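Local coordinates for protein ColD (Escherichia coli, PDB 3GR9) that takes part in making the O-antigen sugar L-colitose, in its natural form removing the C3'-hydroxyl of GDP-4-keto-6-deoxy-D-mannose through a pyridoxal-phosphate-dependent transamination and deoxygenation, at residues 291-296 and 307-312; 333-338 and 362-367. The protein carries 2 engineered substitutions. All coordinates share one frame; numbering follows the deposited sequence.

Contact 1. Residues 291-296 and 307-312; sequences YLDVQQ and SFIIKK
Asp293 and Ile309 face each other as the hydrogen-bonded pair of an antiparallel beta hairpin, a plain illustration of how a short two-stranded ladder is tied. Asp293 N reaches Ile309 O at 2.9 Å and Ile309 N returns to Asp293 O at 2.8 Å, the second bond being the more bent (139° at the hydrogen). Two residues along from this pair, Lys311 N binds Tyr291 O, nearly straight (168°).

The charged pair lies on the Ile309 side of the ladder. The Lys311 and Asp293 side chains cross at about a right angle, with Lys311 NZ 3.4 Å from Asp293 OD1 in a salt bridge, while NZ also bonds to the carbonyl of His289. Asp293 CG sits beside its own backbone N (chi1 -58°), which lays OD2 against Ile309 CG2.

Apolar contacts gather round Phe308, where Val294 CG1 comes within 3.5 Å of CE1 and Leu292 CD1 within 3.8 Å of CD1. Water extends the grip at the far end: one molecule accepts from Ser307 N and donates to Gln295 OE1, and Thr113 O holds the amide NE2 of Gln295.

Leu292, Val294 and Phe308 lie against Phe282 and Phe286 of helix 255-286, Leu292 and Ile310 also touch helix 318-327, and strand 368-372 continues the sheet beside 305-310.

Contact 2. Residues 333-338 and 362-367; sequences RPIVTG and EYLDKN. With AKG (2-oxoglutaric acid), chain J.
Arg333 of the 2-oxoglutarate pocket leads into a tight turn, and behind that turn lies helix 359-367. The turn is type II', running from Ile335 to Gly338 and closed by Gly338 N on Ile335 O.

Three apolar or close contacts join turn and helix. Leu364 brings CD2 to 3.5 Å from Gly338 CA, and its CG meets Ile335 CD1 at 4.1 Å, the two side chains slanting across one another. With CG anti to the backbone N (chi1 -159°), Asp365 carries OD1 to 3.3 Å from Gly338 CA; the same oxygen accepts a hydrogen bond from Asn339 N, so the carboxylate fastens the chain just beyond the turn. Gly338 has a positive phi (78°), a conformation that favours glycine.

On the pocket side, Arg333 folds back over its own loop. NE donates to Pro334 O at 3.1 Å, in the plane of that carbonyl, and NH2 donates to Val336 O at 2.6 Å, with the oxygen nearly in the guanidinium plane. These two bonds fix the rotation of the guanidinium, whose NH1 reaches AKG O1 at 3.3 Å through a bent bond (137°). Arg252 of the second subunit also binds the ligand, and Phe242 of that subunit packs on Arg333.

Here the backbone carbonyls hold the guanidinium in place at the dimer interface; an arginine facing a substrate carboxylate is as in other PLP-dependent aminotransferases.

How the contacts relate
The two contacts are neighbours, their centres about 11 Å apart, and strand 305-310 links them. Ile310 is one joint: its N lies 2.9 Å from Asn367 O, a probable hydrogen bond, while Ile309 packs on Ile335. Both contacts are largely buried, yet their chemistry differs with place. Contact 1 is a backbone ladder with a salt bridge between two partly exposed side chains, away from the ligand and from the second subunit. Contact 2 relies on van der Waals packing of a helix against a turn, and the loop 333-338 meets the second subunit and, through Arg333, the bound 2-oxoglutarate.

Contact 1. Residues 291-296 and 307-312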
loop_
_atom_site.group_PDB
_atom_site.type_symbol
_atom_site.label_atom_id
_atom_site.label_comp_id
_atom_site.label_asym_id
_atom_site.label_seq_id
_atom_site.Cartn_x
_atom_site.Cartn_y
_atom_site.Cartn_z
ATOM N N TYR B 291 24.406 14.008 -33.308
ATOM C CA TYR B 291 24.840 13.246 -32.102
ATOM C C TYR B 291 23.846 12.526 -31.169
ATOM O O TYR B 291 24.204 12.087 -30.065
ATOM C CB TYR B 291 25.798 14.072 -31.232
ATOM C CG TYR B 291 25.246 15.425 -30.824
ATOM C CD1 TYR B 291 25.294 16.491 -31.692
ATOM C CD2 TYR B 291 24.633 15.622 -29.604
ATOM C CE1 TYR B 291 24.771 17.732 -31.363
ATOM C CE2 TYR B 291 24.127 16.864 -29.264
ATOM C CZ TYR B 291 24.203 17.915 -30.136
ATOM O OH TYR B 291 23.716 19.144 -29.760
ATOM N N LEU B 292 22.598 12.381 -31.561
ATOM C CA LEU B 292 21.711 11.672 -30.639
ATOM C C LEU B 292 20.845 10.697 -31.391
ATOM O O LEU B 292 20.494 10.927 -32.577
ATOM C CB LEU B 292 20.847 12.626 -29.811
ATOM C CG LEU B 292 21.325 14.068 -29.599
ATOM C CD1 LEU B 292 20.091 14.986 -29.422
ATOM C CD2 LEU B 292 22.203 14.073 -28.390
ATOM N N ASP B 293 20.570 9.569 -30.726
ATOM C CA ASP B 293 19.652 8.578 -31.293
ATOM C C ASP B 293 18.394 8.675 -30.429
ATOM O O ASP B 293 18.446 9.081 -29.251
ATOM C CB ASP B 293 20.277 7.191 -31.189
ATOM C CG ASP B 293 21.607 7.110 -31.886
ATOM O OD1 ASP B 293 21.579 7.350 -33.109
ATOM O OD2 ASP B 293 22.644 6.819 -31.228
ATOM N N VAL B 294 17.259 8.317 -31.001
ATOM C CA VAL B 294 16.011 8.365 -30.250
ATOM C C VAL B 294 15.524 6.952 -30.233
ATOM O O VAL B 294 16.154 6.073 -30.830
ATOM C CB VAL B 294 15.001 9.234 -30.978
ATOM C CG1 VAL B 294 14.975 10.623 -30.341
ATOM C CG2 VAL B 294 15.386 9.337 -32.455
ATOM N N GLN B 295 14.390 6.749 -29.577
ATOM C CA GLN B 295 13.794 5.423 -29.463
ATOM C C GLN B 295 13.249 4.820 -30.757
ATOM O O GLN B 295 12.542 5.467 -31.525
ATOM C CB GLN B 295 12.703 5.440 -28.401
ATOM C CG GLN B 295 12.427 4.097 -27.760
ATOM C CD GLN B 295 11.386 4.197 -26.654
ATOM O OE1 GLN B 295 10.872 5.274 -26.369
ATOM N NE2 GLN B 295 11.133 3.092 -25.976
ATOM N N GLN B 296 13.562 3.549 -30.968
ATOM C CA GLN B 296 13.082 2.827 -32.122
ATOM C C GLN B 296 11.725 2.185 -31.682
ATOM O O GLN B 296 11.638 1.407 -30.723
ATOM C CB GLN B 296 14.148 1.825 -32.619
ATOM C CG GLN B 296 13.727 0.892 -33.798
ATOM C CD GLN B 296 14.728 -0.227 -34.102
ATOM O OE1 GLN B 296 15.810 0.024 -34.636
ATOM N NE2 GLN B 296 14.339 -1.478 -33.827
ATOM N N SER B 307 13.310 9.910 -25.419
ATOM C CA SER B 307 14.602 9.541 -24.894
ATOM C C SER B 307 15.588 9.921 -25.945
ATOM O O SER B 307 15.259 9.878 -27.136
ATOM C CB SER B 307 14.646 8.036 -24.793
ATOM O OG SER B 307 13.838 7.481 -25.832
ATOM N N PHE B 308 16.797 10.245 -25.500
ATOM C CA PHE B 308 17.870 10.552 -26.436
ATOM C C PHE B 308 19.041 9.737 -25.952
ATOM O O PHE B 308 19.184 9.557 -24.749
ATOM C CB PHE B 308 18.258 12.011 -26.366
ATOM C CG PHE B 308 17.275 12.903 -27.023
ATOM C CD1 PHE B 308 17.063 12.839 -28.401
ATOM C CD2 PHE B 308 16.537 13.784 -26.251
ATOM C CE1 PHE B 308 16.120 13.645 -29.014
ATOM C CE2 PHE B 308 15.603 14.626 -26.855
ATOM C CZ PHE B 308 15.385 14.549 -28.244
ATOM N N ILE B 309 19.892 9.305 -26.877
ATOM C CA ILE B 309 21.060 8.532 -26.502
ATOM C C ILE B 309 22.319 9.082 -27.251
ATOM O O ILE B 309 22.386 9.141 -28.446
ATOM C CB ILE B 309 20.761 7.030 -26.735
ATOM C CG1 ILE B 309 21.125 6.239 -25.480
ATOM C CG2 ILE B 309 21.531 6.511 -27.934
ATOM C CD1 ILE B 309 19.964 5.969 -24.525
ATOM N N ILE B 310 23.260 9.661 -26.526
ATOM C CA ILE B 310 24.445 10.231 -27.153
ATOM C C ILE B 310 25.204 9.237 -28.027
ATOM O O ILE B 310 25.568 8.157 -27.548
ATOM C CB ILE B 310 25.409 10.904 -26.157
ATOM C CG1 ILE B 310 24.979 12.322 -25.742
ATOM C CG2 ILE B 310 26.754 11.171 -26.840
ATOM C CD1 ILE B 310 25.255 12.573 -24.326
ATOM N N LYS B 311 25.409 9.596 -29.287
ATOM C CA LYS B 311 26.048 8.718 -30.248
ATOM C C LYS B 311 27.476 8.382 -29.850
ATOM O O LYS B 311 28.189 9.224 -29.345
ATOM C CB LYS B 311 26.016 9.359 -31.629
ATOM C CG LYS B 311 25.120 8.654 -32.614
ATOM C CD LYS B 311 24.509 9.630 -33.584
ATOM C CE LYS B 311 23.953 8.918 -34.794
ATOM N NZ LYS B 311 22.800 9.658 -35.339
ATOM N N LYS B 312 27.846 7.126 -30.055
ATOM C CA LYS B 312 29.158 6.597 -29.701
ATOM C C LYS B 312 30.256 7.353 -30.429
ATOM O O LYS B 312 30.096 7.724 -31.583
ATOM C CB LYS B 312 29.230 5.109 -30.060
ATOM C CG LYS B 312 29.415 4.171 -28.884
ATOM C CD LYS B 312 28.086 3.651 -28.375
ATOM C CE LYS B 312 27.977 2.140 -28.472
ATOM N NZ LYS B 312 26.628 1.726 -28.958
HETATM O O HOH W 1 16.736 7.268 -27.393
HETATM O O HOH W 2 10.943 8.424 -26.623
#

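Contact 2. Residues 333-338 and 362-367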
loop_
_atom_site.group_PDB
_atom_site.type_symbol
_atom_site.label_atom_id
_atom_site.label_comp_id
_atom_site.label_asym_id
_atom_site.label_seq_id
_atom_site.Cartn_x
_atom_site.Cartn_y
_atom_site.Cartn_z
ATOM N N ARG B 333 15.636 14.746 -17.618
ATOM C CA ARG B 333 15.973 13.774 -16.590
ATOM C C ARG B 333 16.471 12.446 -17.133
ATOM O O ARG B 333 16.266 12.132 -18.284
ATOM C CB ARG B 333 14.620 13.429 -15.891
ATOM C CG ARG B 333 13.695 12.669 -16.815
ATOM C CD ARG B 333 12.437 12.265 -16.056
ATOM N NE ARG B 333 12.728 10.987 -15.456
ATOM C CZ ARG B 333 11.845 10.136 -14.946
ATOM N NH1 ARG B 333 10.557 10.455 -14.849
ATOM N NH2 ARG B 333 12.303 8.982 -14.440
ATOM N N PRO B 334 17.015 11.623 -16.235
ATOM C CA PRO B 334 17.506 10.298 -16.574
ATOM C C PRO B 334 16.377 9.501 -17.199
ATOM O O PRO B 334 15.227 9.648 -16.802
ATOM C CB PRO B 334 17.802 9.677 -15.187
ATOM C CG PRO B 334 18.211 10.809 -14.374
ATOM C CD PRO B 334 17.328 11.977 -14.840
ATOM N N ILE B 335 16.694 8.637 -18.151
ATOM C CA ILE B 335 15.646 7.824 -18.730
ATOM C C ILE B 335 15.177 6.852 -17.637
ATOM O O ILE B 335 15.923 5.972 -17.218
ATOM C CB ILE B 335 16.126 7.043 -19.966
ATOM C CG1 ILE B 335 16.695 8.010 -21.040
ATOM C CG2 ILE B 335 14.980 6.152 -20.472
ATOM C CD1 ILE B 335 17.456 7.361 -22.257
ATOM N N VAL B 336 13.922 6.972 -17.222
ATOM C CA VAL B 336 13.420 6.083 -16.188
ATOM C C VAL B 336 14.381 6.357 -15.039
ATOM O O VAL B 336 14.453 7.512 -14.589
ATOM C CB VAL B 336 13.490 4.600 -16.627
ATOM C CG1 VAL B 336 12.508 3.785 -15.847
ATOM C CG2 VAL B 336 13.225 4.491 -18.106
ATOM N N THR B 337 15.158 5.345 -14.629
ATOM C CA THR B 337 16.123 5.522 -13.543
ATOM C C THR B 337 17.534 5.132 -14.002
ATOM O O THR B 337 18.461 5.070 -13.188
ATOM C CB THR B 337 15.718 4.697 -12.266
ATOM O OG1 THR B 337 16.020 3.313 -12.486
ATOM C CG2 THR B 337 14.202 4.831 -11.934
ATOM N N GLY B 338 17.710 4.909 -15.306
ATOM C CA GLY B 338 19.040 4.557 -15.854
ATOM C C GLY B 338 19.331 3.093 -15.582
ATOM O O GLY B 338 18.421 2.236 -15.607
ATOM N N GLU B 362 24.389 0.134 -19.070
ATOM C CA GLU B 362 25.520 0.922 -18.506
ATOM C C GLU B 362 25.702 2.173 -19.391
ATOM O O GLU B 362 25.878 3.309 -18.925
ATOM C CB GLU B 362 26.846 0.120 -18.377
ATOM C CG GLU B 362 27.108 -0.480 -16.952
ATOM C CD GLU B 362 27.897 -1.814 -16.925
ATOM O OE1 GLU B 362 28.795 -1.980 -17.794
ATOM O OE2 GLU B 362 27.631 -2.674 -16.032
ATOM N N TYR B 363 25.557 1.992 -20.695
ATOM C CA TYR B 363 25.728 3.056 -21.692
ATOM C C TYR B 363 24.569 4.022 -21.692
ATOM O O TYR B 363 24.717 5.249 -21.728
ATOM C CB TYR B 363 25.979 2.453 -23.068
ATOM C CG TYR B 363 26.301 3.548 -24.034
ATOM C CD1 TYR B 363 27.609 3.972 -24.240
ATOM C CD2 TYR B 363 25.274 4.258 -24.631
ATOM C CE1 TYR B 363 27.896 5.022 -25.057
ATOM C CE2 TYR B 363 25.543 5.329 -25.436
ATOM C CZ TYR B 363 26.868 5.696 -25.654
ATOM O OH TYR B 363 27.181 6.764 -26.467
ATOM N N LEU B 364 23.377 3.463 -21.573
ATOM C CA LEU B 364 22.228 4.350 -21.427
ATOM C C LEU B 364 22.486 5.076 -20.085
ATOM O O LEU B 364 22.153 6.249 -19.964
ATOM C CB LEU B 364 20.938 3.514 -21.283
ATOM C CG LEU B 364 19.656 4.199 -20.791
ATOM C CD1 LEU B 364 18.415 3.410 -21.203
ATOM C CD2 LEU B 364 19.641 4.617 -19.306
ATOM N N ASP B 365 23.022 4.398 -19.059
ATOM C CA ASP B 365 23.210 5.122 -17.784
ATOM C C ASP B 365 24.052 6.382 -17.849
ATOM O O ASP B 365 23.776 7.358 -17.123
ATOM C CB ASP B 365 23.619 4.244 -16.601
ATOM C CG ASP B 365 23.313 4.916 -15.241
ATOM O OD1 ASP B 365 22.158 4.743 -14.782
ATOM O OD2 ASP B 365 24.169 5.598 -14.615
ATOM N N LYS B 366 25.079 6.380 -18.687
ATOM C CA LYS B 366 25.937 7.545 -18.811
ATOM C C LYS B 366 25.617 8.469 -19.989
ATOM O O LYS B 366 26.051 9.601 -19.998
ATOM C CB LYS B 366 27.413 7.143 -18.839
ATOM C CG LYS B 366 27.781 5.977 -17.948
ATOM C CD LYS B 366 28.672 6.413 -16.808
ATOM C CE LYS B 366 29.406 5.241 -16.187
ATOM N NZ LYS B 366 30.878 5.301 -16.413
ATOM N N ASN B 367 24.869 7.993 -20.977
ATOM C CA ASN B 367 24.611 8.791 -22.184
ATOM C C ASN B 367 23.171 9.115 -22.557
ATOM O O ASN B 367 22.917 9.688 -23.616
ATOM C CB ASN B 367 25.301 8.157 -23.383
ATOM C CG ASN B 367 26.757 7.915 -23.131
ATOM O OD1 ASN B 367 27.570 8.826 -23.229
ATOM N ND2 ASN B 367 27.095 6.686 -22.778
HETATM C C1 AKG J . 8.795 7.897 -12.555
HETATM O O1 AKG J . 9.232 9.034 -12.209
HETATM O O2 AKG J . 9.291 7.246 -13.496
HETATM C C2 AKG J . 7.681 7.278 -11.837
HETATM O O5 AKG J . 6.888 6.625 -12.444
HETATM C C3 AKG J . 7.534 7.506 -10.374
HETATM C C4 AKG J . 6.066 7.413 -10.063
HETATM C C5 AKG J . 5.903 7.702 -8.611
HETATM O O3 AKG J . 4.877 7.273 -8.017
HETATM O O4 AKG J . 6.835 8.458 -7.973
#